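Local coordinates for protein Rubredoxin\:oxygen oxidoreductase (Desulfovibrio gigas, PDB 1E5D) that catalyses the four-electron reduction of one oxygen molecule to two water molecules, using a diiron centre and flavin mononucleotide, at residues I6-F10 with F155-V160; K159-D165 with E220-H226; L326-K330 with W358-M362. All blocks are in the same frame, centred on the assembly; numbering follows the deposited sequence.

Contacts 1 and 2 lie in the lactamase-fold part of the chain and contact 3 in the flavodoxin part. Contacts 1 and 2 have centres about 10 Å apart, share Lys159 and Val160, and touch directly: the ring of Phe221 in contact 2 packs against Ile6 and Ile7 of contact 1, with Ile7 CG2 3.3 Å from Phe221 CE2. From that end, the paired strands of contact 2 run to the diiron centre, where Asp165 and His226 bind iron. Contact 3 joins two helices of the flavodoxin fold; its centre is about 33 Å from that of contact 2 and 43 Å from that of contact 1, on the opposite side of the chain's centre from both.

Contact 1: residues I6-F10 with F155-V160; sequences IIDGF and FADEKV
Phe10 sets the edge of its ring against the face of Phe155 in a T-shaped pair, with ring centroids 4.9 Å apart, planes at 83° and Phe10 CE2 3.7 Å from Phe155 CD2. Over one face of the Phe10 ring lies Val160, its CG2 4.0 Å from Phe10 CE2. Residues Ile7 to Phe10 form a type II beta turn closed by Phe10 N to Ile7 O (2.8 Å), with Gly9 at phi 80°. In the partner segment the chain reverses through 156-158 in helical conformation, and Lys159 (phi/psi 59/46) and Val160 both face Phe155 in a G1 beta bulge. The two loops approach by side chains alone, Ile7 and Glu158 having the nearest CA atoms at 8.7 Å. Ile7, in the p rotamer, extends CD1 to 3.6 Å from Glu158 CG and 3.9 Å from Val160 CG2. Turns from two different sheets of the lactamase fold thus meet without a mutual hydrogen bond; Glu158 lends its CG while its carboxylate pairs with Arg135, so the contact is essentially apolar.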
loop_
_atom_site.group_PDB
_atom_site.type_symbol
_atom_site.label_atom_id
_atom_site.label_comp_id
_atom_site.label_asym_id
_atom_site.label_seq_id
_atom_site.Cartn_x
_atom_site.Cartn_y
_atom_site.Cartn_z
ATOM N N ILE A 6 -27.145 9.259 -30.749
ATOM C CA ILE A 6 -25.938 10.038 -31.033
ATOM C C ILE A 6 -26.173 10.773 -32.348
ATOM O O ILE A 6 -26.233 11.998 -32.368
ATOM C CB ILE A 6 -24.704 9.136 -31.070
ATOM C CG1 ILE A 6 -24.477 8.365 -29.761
ATOM C CG2 ILE A 6 -23.471 9.933 -31.450
ATOM C CD1 ILE A 6 -23.590 7.151 -29.935
ATOM N N ILE A 7 -26.319 9.966 -33.379
ATOM C CA ILE A 7 -26.794 10.322 -34.700
ATOM C C ILE A 7 -27.834 9.279 -35.133
ATOM O O ILE A 7 -27.975 8.238 -34.493
ATOM C CB ILE A 7 -25.696 10.412 -35.769
ATOM C CG1 ILE A 7 -24.902 9.121 -35.976
ATOM C CG2 ILE A 7 -24.754 11.564 -35.466
ATOM C CD1 ILE A 7 -23.939 9.195 -37.139
ATOM N N ASP A 8 -28.538 9.581 -36.207
ATOM C CA ASP A 8 -29.600 8.723 -36.719
ATOM C C ASP A 8 -29.103 7.295 -36.870
ATOM O O ASP A 8 -28.104 7.053 -37.552
ATOM C CB ASP A 8 -30.109 9.258 -38.059
ATOM C CG ASP A 8 -30.607 10.692 -37.962
ATOM O OD1 ASP A 8 -31.503 10.931 -37.122
ATOM O OD2 ASP A 8 -30.111 11.573 -38.697
ATOM N N GLY A 9 -29.783 6.355 -36.218
ATOM C CA GLY A 9 -29.388 4.961 -36.285
ATOM C C GLY A 9 -28.235 4.557 -35.387
ATOM O O GLY A 9 -27.862 3.381 -35.396
ATOM N N PHE A 10 -27.672 5.490 -34.627
ATOM C CA PHE A 10 -26.593 5.216 -33.689
ATOM C C PHE A 10 -27.037 5.535 -32.264
ATOM O O PHE A 10 -27.370 6.672 -31.920
ATOM C CB PHE A 10 -25.344 6.026 -33.989
ATOM C CG PHE A 10 -24.493 5.614 -35.168
ATOM C CD1 PHE A 10 -24.935 5.822 -36.465
ATOM C CD2 PHE A 10 -23.255 5.027 -34.974
ATOM C CE1 PHE A 10 -24.156 5.450 -37.542
ATOM C CE2 PHE A 10 -22.466 4.658 -36.046
ATOM C CZ PHE A 10 -22.915 4.873 -37.335
ATOM N N PHE A 155 -16.470 4.276 -38.691
ATOM C CA PHE A 155 -17.491 4.622 -39.669
ATOM C C PHE A 155 -16.985 5.845 -40.441
ATOM O O PHE A 155 -17.153 6.983 -40.002
ATOM C CB PHE A 155 -18.838 4.884 -39.004
ATOM C CG PHE A 155 -19.535 3.593 -38.590
ATOM C CD1 PHE A 155 -20.333 2.892 -39.478
ATOM C CD2 PHE A 155 -19.377 3.092 -37.308
ATOM C CE1 PHE A 155 -20.956 1.714 -39.119
ATOM C CE2 PHE A 155 -20.002 1.915 -36.936
ATOM C CZ PHE A 155 -20.785 1.223 -37.842
ATOM N N ALA A 156 -16.342 5.561 -41.565
ATOM C CA ALA A 156 -15.715 6.590 -42.388
ATOM C C ALA A 156 -16.740 7.595 -42.886
ATOM O O ALA A 156 -16.541 8.810 -42.846
ATOM C CB ALA A 156 -14.974 5.959 -43.557
ATOM N N ASP A 157 -17.882 7.108 -43.367
ATOM C CA ASP A 157 -18.869 8.086 -43.839
ATOM C C ASP A 157 -19.455 8.881 -42.685
ATOM O O ASP A 157 -19.469 10.112 -42.736
ATOM C CB ASP A 157 -19.940 7.365 -44.662
ATOM C CG ASP A 157 -19.348 6.910 -45.990
ATOM O OD1 ASP A 157 -18.911 7.782 -46.773
ATOM O OD2 ASP A 157 -19.316 5.683 -46.226
ATOM N N GLU A 158 -19.932 8.221 -41.634
ATOM C CA GLU A 158 -20.491 8.943 -40.500
ATOM C C GLU A 158 -19.419 9.626 -39.657
ATOM O O GLU A 158 -19.755 10.461 -38.814
ATOM C CB GLU A 158 -21.304 7.997 -39.613
ATOM C CG GLU A 158 -22.707 7.767 -40.161
ATOM C CD GLU A 158 -22.770 6.534 -41.045
ATOM O OE1 GLU A 158 -21.712 5.918 -41.297
ATOM O OE2 GLU A 158 -23.892 6.195 -41.479
ATOM N N LYS A 159 -18.164 9.265 -39.890
ATOM C CA LYS A 159 -17.043 9.839 -39.152
ATOM C C LYS A 159 -17.205 9.590 -37.653
ATOM O O LYS A 159 -17.042 10.476 -36.825
ATOM C CB LYS A 159 -16.902 11.333 -39.454
ATOM C CG LYS A 159 -16.453 11.591 -40.888
ATOM C CD LYS A 159 -15.891 12.991 -41.053
ATOM C CE LYS A 159 -16.608 13.750 -42.160
ATOM N NZ LYS A 159 -17.237 15.000 -41.646
ATOM N N VAL A 160 -17.545 8.342 -37.359
ATOM C CA VAL A 160 -17.768 7.833 -36.024
ATOM C C VAL A 160 -16.680 6.829 -35.655
ATOM O O VAL A 160 -16.580 5.766 -36.258
ATOM C CB VAL A 160 -19.126 7.123 -35.861
ATOM C CG1 VAL A 160 -19.368 6.801 -34.392
ATOM C CG2 VAL A 160 -20.252 7.966 -36.441
#

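Contact 2: residues K159-D165 with E220-H226; sequences KVLISND and EFICPDH. With FEO (mu-oxo-diiron), chain D.
This is a parallel beta pairing inside one sheet of the lactamase fold, between strands 160-164 and 221-224, and it leads straight into the diiron site. The strand axes approach to 4.5 Å with an angle of 22°, and Val160, Leu161 and Ile162 stand beside Phe221, Ile222 and Cys223. Lys159 O accepts from both Glu220 N (2.7 Å) and Phe221 N (3.3 Å); the ladder then alternates with Leu161 N to Phe221 O (2.9 Å), Cys223 N to Leu161 O (2.7 Å) and Ser163 N to Cys223 O (2.9 Å). Val160 CG1 packs 3.9 Å from Cys223 SG on one face; Leu161 and Ile222 share the other. At the outer end, a salt bridge joins Lys159 NZ to Glu220 OE2 (2.6 Å). At the inner end, Asn164 takes positive phi (51°) and Asp225 N bonds to Asn164 O at 2.7 Å. There Asp165 bridges the irons, OD1 2.0 Å from FE1 and OD2 1.9 Å from FE2, while His226, its ND1 hydrogen-bonded to Thr34 O, binds FE1 through NE2 at 2.0 Å. Water 2, its O 2.4 Å from FE1, donates to Asp225 OD2 at 2.7 Å, an oxygen also hydrogen-bonded to His84. His79, Glu81, Asp83 and His146 complete the protein ligands. Strands 151-155 and 230-231 flank the pair within the sheet, while Tyr38 of strand 33-40 packs on the face carrying Ile162 and Cys223.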
loop_
_atom_site.group_PDB
_atom_site.type_symbol
_atom_site.label_atom_id
_atom_site.label_comp_id
_atom_site.label_asym_id
_atom_site.label_seq_id
_atom_site.Cartn_x
_atom_site.Cartn_y
_atom_site.Cartn_z
ATOM N N LYS A 159 -18.164 9.265 -39.890
ATOM C CA LYS A 159 -17.043 9.839 -39.152
ATOM C C LYS A 159 -17.205 9.590 -37.653
ATOM O O LYS A 159 -17.042 10.476 -36.825
ATOM C CB LYS A 159 -16.902 11.333 -39.454
ATOM C CG LYS A 159 -16.453 11.591 -40.888
ATOM C CD LYS A 159 -15.891 12.991 -41.053
ATOM C CE LYS A 159 -16.608 13.750 -42.160
ATOM N NZ LYS A 159 -17.237 15.000 -41.646
ATOM N N VAL A 160 -17.545 8.342 -37.359
ATOM C CA VAL A 160 -17.768 7.833 -36.024
ATOM C C VAL A 160 -16.680 6.829 -35.655
ATOM O O VAL A 160 -16.580 5.766 -36.258
ATOM C CB VAL A 160 -19.126 7.123 -35.861
ATOM C CG1 VAL A 160 -19.368 6.801 -34.392
ATOM C CG2 VAL A 160 -20.252 7.966 -36.441
ATOM N N LEU A 161 -15.879 7.204 -34.669
ATOM C CA LEU A 161 -14.866 6.304 -34.137
ATOM C C LEU A 161 -15.347 5.736 -32.801
ATOM O O LEU A 161 -15.559 6.489 -31.849
ATOM C CB LEU A 161 -13.535 7.021 -33.966
ATOM C CG LEU A 161 -12.374 6.160 -33.472
ATOM C CD1 LEU A 161 -12.011 5.086 -34.487
ATOM C CD2 LEU A 161 -11.178 7.046 -33.143
ATOM N N ILE A 162 -15.524 4.427 -32.764
ATOM C CA ILE A 162 -15.861 3.688 -31.554
ATOM C C ILE A 162 -14.593 3.017 -31.025
ATOM O O ILE A 162 -14.179 2.041 -31.650
ATOM C CB ILE A 162 -16.971 2.663 -31.832
ATOM C CG1 ILE A 162 -18.196 3.263 -32.534
ATOM C CG2 ILE A 162 -17.366 1.947 -30.546
ATOM C CD1 ILE A 162 -19.220 2.264 -33.016
ATOM N N SER A 163 -14.021 3.553 -29.954
ATOM C CA SER A 163 -12.650 3.361 -29.528
ATOM C C SER A 163 -12.380 2.520 -28.291
ATOM O O SER A 163 -11.240 2.568 -27.794
ATOM C CB SER A 163 -12.027 4.751 -29.226
ATOM O OG SER A 163 -12.932 5.461 -28.400
ATOM N N ASN A 164 -13.320 1.759 -27.773
ATOM C CA ASN A 164 -13.148 1.001 -26.531
ATOM C C ASN A 164 -12.617 1.915 -25.426
ATOM O O ASN A 164 -13.169 3.002 -25.235
ATOM C CB ASN A 164 -12.330 -0.255 -26.734
ATOM C CG ASN A 164 -10.841 -0.281 -26.875
ATOM O OD1 ASN A 164 -10.136 -0.175 -25.859
ATOM N ND2 ASN A 164 -10.322 -0.431 -28.085
ATOM N N ASP A 165 -11.642 1.509 -24.634
ATOM C CA ASP A 165 -11.181 2.317 -23.518
ATOM C C ASP A 165 -10.468 3.585 -23.965
ATOM O O ASP A 165 -10.373 4.563 -23.228
ATOM C CB ASP A 165 -10.228 1.487 -22.648
ATOM C CG ASP A 165 -10.926 0.439 -21.814
ATOM O OD1 ASP A 165 -12.064 0.679 -21.359
ATOM O OD2 ASP A 165 -10.333 -0.649 -21.602
ATOM N N GLU A 220 -16.006 12.928 -36.135
ATOM C CA GLU A 220 -16.973 13.919 -35.697
ATOM C C GLU A 220 -17.508 13.506 -34.324
ATOM O O GLU A 220 -17.992 14.316 -33.549
ATOM C CB GLU A 220 -18.116 14.072 -36.694
ATOM C CG GLU A 220 -18.237 15.480 -37.263
ATOM C CD GLU A 220 -18.027 15.541 -38.761
ATOM O OE1 GLU A 220 -19.019 15.375 -39.502
ATOM O OE2 GLU A 220 -16.883 15.761 -39.214
ATOM N N PHE A 221 -17.381 12.216 -34.060
ATOM C CA PHE A 221 -17.752 11.564 -32.831
ATOM C C PHE A 221 -16.731 10.524 -32.390
ATOM O O PHE A 221 -16.426 9.595 -33.149
ATOM C CB PHE A 221 -19.077 10.826 -33.028
ATOM C CG PHE A 221 -20.282 11.735 -33.129
ATOM C CD1 PHE A 221 -20.874 12.220 -31.977
ATOM C CD2 PHE A 221 -20.795 12.080 -34.368
ATOM C CE1 PHE A 221 -21.981 13.044 -32.068
ATOM C CE2 PHE A 221 -21.907 12.897 -34.464
ATOM C CZ PHE A 221 -22.496 13.378 -33.309
ATOM N N ILE A 222 -16.217 10.653 -31.167
ATOM C CA ILE A 222 -15.454 9.526 -30.630
ATOM C C ILE A 222 -16.238 8.895 -29.477
ATOM O O ILE A 222 -16.652 9.606 -28.572
ATOM C CB ILE A 222 -14.048 9.889 -30.141
ATOM C CG1 ILE A 222 -13.130 10.314 -31.285
ATOM C CG2 ILE A 222 -13.474 8.730 -29.334
ATOM C CD1 ILE A 222 -11.944 11.153 -30.867
ATOM N N CYS A 223 -16.423 7.595 -29.564
ATOM C CA CYS A 223 -17.263 6.818 -28.668
ATOM C C CYS A 223 -16.452 5.786 -27.896
ATOM O O CYS A 223 -16.205 4.681 -28.379
ATOM C CB CYS A 223 -18.369 6.139 -29.486
ATOM S SG CYS A 223 -19.351 7.296 -30.477
ATOM N N PRO A 224 -16.026 6.172 -26.697
ATOM C CA PRO A 224 -15.298 5.277 -25.794
ATOM C C PRO A 224 -16.213 4.484 -24.856
ATOM O O PRO A 224 -17.399 4.791 -24.695
ATOM C CB PRO A 224 -14.443 6.274 -25.006
ATOM C CG PRO A 224 -15.295 7.485 -24.898
ATOM C CD PRO A 224 -16.179 7.515 -26.113
ATOM N N ASP A 225 -15.634 3.458 -24.244
ATOM C CA ASP A 225 -16.232 2.546 -23.295
ATOM C C ASP A 225 -16.705 3.210 -22.005
ATOM O O ASP A 225 -17.667 2.728 -21.422
ATOM C CB ASP A 225 -15.198 1.493 -22.870
ATOM C CG ASP A 225 -15.063 0.373 -23.875
ATOM O OD1 ASP A 225 -15.907 0.288 -24.787
ATOM O OD2 ASP A 225 -14.084 -0.395 -23.760
ATOM N N HIS A 226 -16.013 4.262 -21.591
ATOM C CA HIS A 226 -16.251 4.945 -20.339
ATOM C C HIS A 226 -16.329 6.455 -20.499
ATOM O O HIS A 226 -15.469 7.076 -21.126
ATOM C CB HIS A 226 -15.122 4.656 -19.325
ATOM C CG HIS A 226 -14.771 3.203 -19.240
ATOM N ND1 HIS A 226 -15.661 2.242 -18.817
ATOM C CD2 HIS A 226 -13.630 2.545 -19.535
ATOM C CE1 HIS A 226 -15.076 1.062 -18.853
ATOM N NE2 HIS A 226 -13.840 1.211 -19.285
HETATM FE FE1 FEO D . -12.764 -0.427 -19.776
HETATM FE FE2 FEO D . -9.837 -1.991 -20.304
HETATM O O FEO D . -12.039 -2.019 -19.823
HETATM O O HOH W 1 -16.171 1.863 -27.300
HETATM O O HOH W 2 -14.496 -1.304 -21.239
#

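Contact 3: residues L326-K330 with W358-M362; sequences LQYIK and WLTGM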
loop_
_atom_site.group_PDB
_atom_site.type_symbol
_atom_site.label_atom_id
_atom_site.label_comp_id
_atom_site.label_asym_id
_atom_site.label_seq_id
_atom_site.Cartn_x
_atom_site.Cartn_y
_atom_site.Cartn_z
ATOM N N LEU A 326 5.638 3.258 -5.430
ATOM C CA LEU A 326 6.710 3.178 -6.427
ATOM C C LEU A 326 6.458 1.998 -7.356
ATOM O O LEU A 326 6.645 2.116 -8.569
ATOM C CB LEU A 326 8.074 3.077 -5.755
ATOM C CG LEU A 326 8.576 4.399 -5.166
ATOM C CD1 LEU A 326 9.725 4.145 -4.208
ATOM C CD2 LEU A 326 8.973 5.340 -6.289
ATOM N N GLN A 327 6.017 0.876 -6.799
ATOM C CA GLN A 327 5.686 -0.272 -7.641
ATOM C C GLN A 327 4.664 0.142 -8.702
ATOM O O GLN A 327 4.838 -0.106 -9.886
ATOM C CB GLN A 327 5.127 -1.456 -6.854
ATOM C CG GLN A 327 4.889 -2.701 -7.712
ATOM C CD GLN A 327 6.184 -3.139 -8.385
ATOM O OE1 GLN A 327 7.114 -3.559 -7.693
ATOM N NE2 GLN A 327 6.249 -3.025 -9.711
ATOM N N TYR A 328 3.597 0.789 -8.240
ATOM C CA TYR A 328 2.548 1.231 -9.151
ATOM C C TYR A 328 3.156 2.101 -10.242
ATOM O O TYR A 328 2.919 1.907 -11.425
ATOM C CB TYR A 328 1.488 2.024 -8.405
ATOM C CG TYR A 328 0.294 2.430 -9.229
ATOM C CD1 TYR A 328 -0.647 1.480 -9.599
ATOM C CD2 TYR A 328 0.085 3.744 -9.629
ATOM C CE1 TYR A 328 -1.751 1.825 -10.347
ATOM C CE2 TYR A 328 -1.025 4.095 -10.383
ATOM C CZ TYR A 328 -1.942 3.132 -10.742
ATOM O OH TYR A 328 -3.050 3.454 -11.489
ATOM N N ILE A 329 3.960 3.059 -9.789
ATOM C CA ILE A 329 4.496 4.051 -10.717
ATOM C C ILE A 329 5.459 3.427 -11.716
ATOM O O ILE A 329 5.393 3.707 -12.913
ATOM C CB ILE A 329 5.187 5.192 -9.960
ATOM C CG1 ILE A 329 4.226 5.984 -9.063
ATOM C CG2 ILE A 329 5.902 6.106 -10.930
ATOM C CD1 ILE A 329 4.958 7.078 -8.311
ATOM N N LYS A 330 6.341 2.565 -11.221
ATOM C CA LYS A 330 7.313 1.936 -12.105
ATOM C C LYS A 330 6.629 1.223 -13.271
ATOM O O LYS A 330 7.104 1.272 -14.405
ATOM C CB LYS A 330 8.183 0.965 -11.310
ATOM C CG LYS A 330 9.062 0.069 -12.165
ATOM C CD LYS A 330 9.965 -0.756 -11.257
ATOM C CE LYS A 330 10.812 -1.744 -12.051
ATOM N NZ LYS A 330 12.172 -1.179 -12.298
ATOM N N TRP A 358 15.405 2.772 -6.988
ATOM C CA TRP A 358 14.087 2.762 -7.611
ATOM C C TRP A 358 14.024 3.819 -8.716
ATOM O O TRP A 358 13.621 3.545 -9.840
ATOM C CB TRP A 358 12.987 3.052 -6.600
ATOM C CG TRP A 358 12.407 1.934 -5.814
ATOM C CD1 TRP A 358 12.769 1.545 -4.550
ATOM C CD2 TRP A 358 11.351 1.052 -6.218
ATOM N NE1 TRP A 358 12.004 0.474 -4.148
ATOM C CE2 TRP A 358 11.129 0.152 -5.154
ATOM C CE3 TRP A 358 10.573 0.931 -7.374
ATOM C CZ2 TRP A 358 10.158 -0.850 -5.223
ATOM C CZ3 TRP A 358 9.615 -0.062 -7.441
ATOM C CH2 TRP A 358 9.414 -0.945 -6.368
ATOM N N LEU A 359 14.417 5.047 -8.357
ATOM C CA LEU A 359 14.320 6.130 -9.333
ATOM C C LEU A 359 15.194 5.841 -10.547
ATOM O O LEU A 359 14.730 5.872 -11.686
ATOM C CB LEU A 359 14.687 7.463 -8.675
ATOM C CG LEU A 359 13.771 7.877 -7.515
ATOM C CD1 LEU A 359 13.997 9.333 -7.148
ATOM C CD2 LEU A 359 12.310 7.628 -7.864
ATOM N N THR A 360 16.458 5.549 -10.286
ATOM C CA THR A 360 17.401 5.185 -11.340
ATOM C C THR A 360 16.867 4.033 -12.173
ATOM O O THR A 360 16.945 4.017 -13.401
ATOM C CB THR A 360 18.771 4.821 -10.741
ATOM O OG1 THR A 360 19.331 5.982 -10.104
ATOM C CG2 THR A 360 19.739 4.417 -11.839
ATOM N N GLY A 361 16.289 3.020 -11.531
ATOM C CA GLY A 361 15.766 1.898 -12.297
ATOM C C GLY A 361 14.616 2.293 -13.197
ATOM O O GLY A 361 14.272 1.570 -14.132
ATOM N N MET A 362 13.994 3.438 -12.943
ATOM C CA MET A 362 12.862 3.864 -13.757
ATOM C C MET A 362 13.344 4.776 -14.887
ATOM O O MET A 362 12.545 5.255 -15.681
ATOM C CB MET A 362 11.819 4.611 -12.939
ATOM C CG MET A 362 10.940 3.739 -12.062
ATOM S SD MET A 362 9.823 4.717 -11.037
ATOM C CE MET A 362 10.498 4.393 -9.408
HETATM O O HOH W 3 13.239 0.803 -10.345
#
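Trp358, Leu326 and Lys330 lose the most surface where helix 320-331 meets the C-terminal end of helix 350-361. The Trp358 indole lies against the first helix, and Leu326 CB sits over one face of its six-membered ring, 3.8 Å from the centroid and 18° off the normal, a CH-pi contact. Farther along its side chain, Leu326 CD2 reaches Met362 CE (3.6 Å) and, more loosely, Leu359 CD2 (4.3 Å). One helical turn on from Leu326, Lys330 extends in an all-trans chain as far as CE, bringing CD to 3.9 Å from Trp358 CZ3. Its ammonium group is bridged to the second helix by water 3, which is 3.0 Å from Lys330 NZ and donates to Trp358 O at 2.8 Å. Met362, just past the helix, fills the space beside Leu326 and Lys330, with its SD 3.9 Å from Lys330 CA and 4.2 Å from Ile329 CG2. In the flavodoxin fold these helices precede and follow strand 338-345, and Leu326 and Ile329 also pack on Phe258 of the central parallel sheet. Gln327 and Tyr328 of helix 320-331 also pack on Ile318 and Pro320, respectively, of the second subunit. No direct hydrogen bond joins the two segments: apolar and CH-pi packing makes the inner part of the interface, while Lys330 adds a solvent-mediated polar link at its exposed edge.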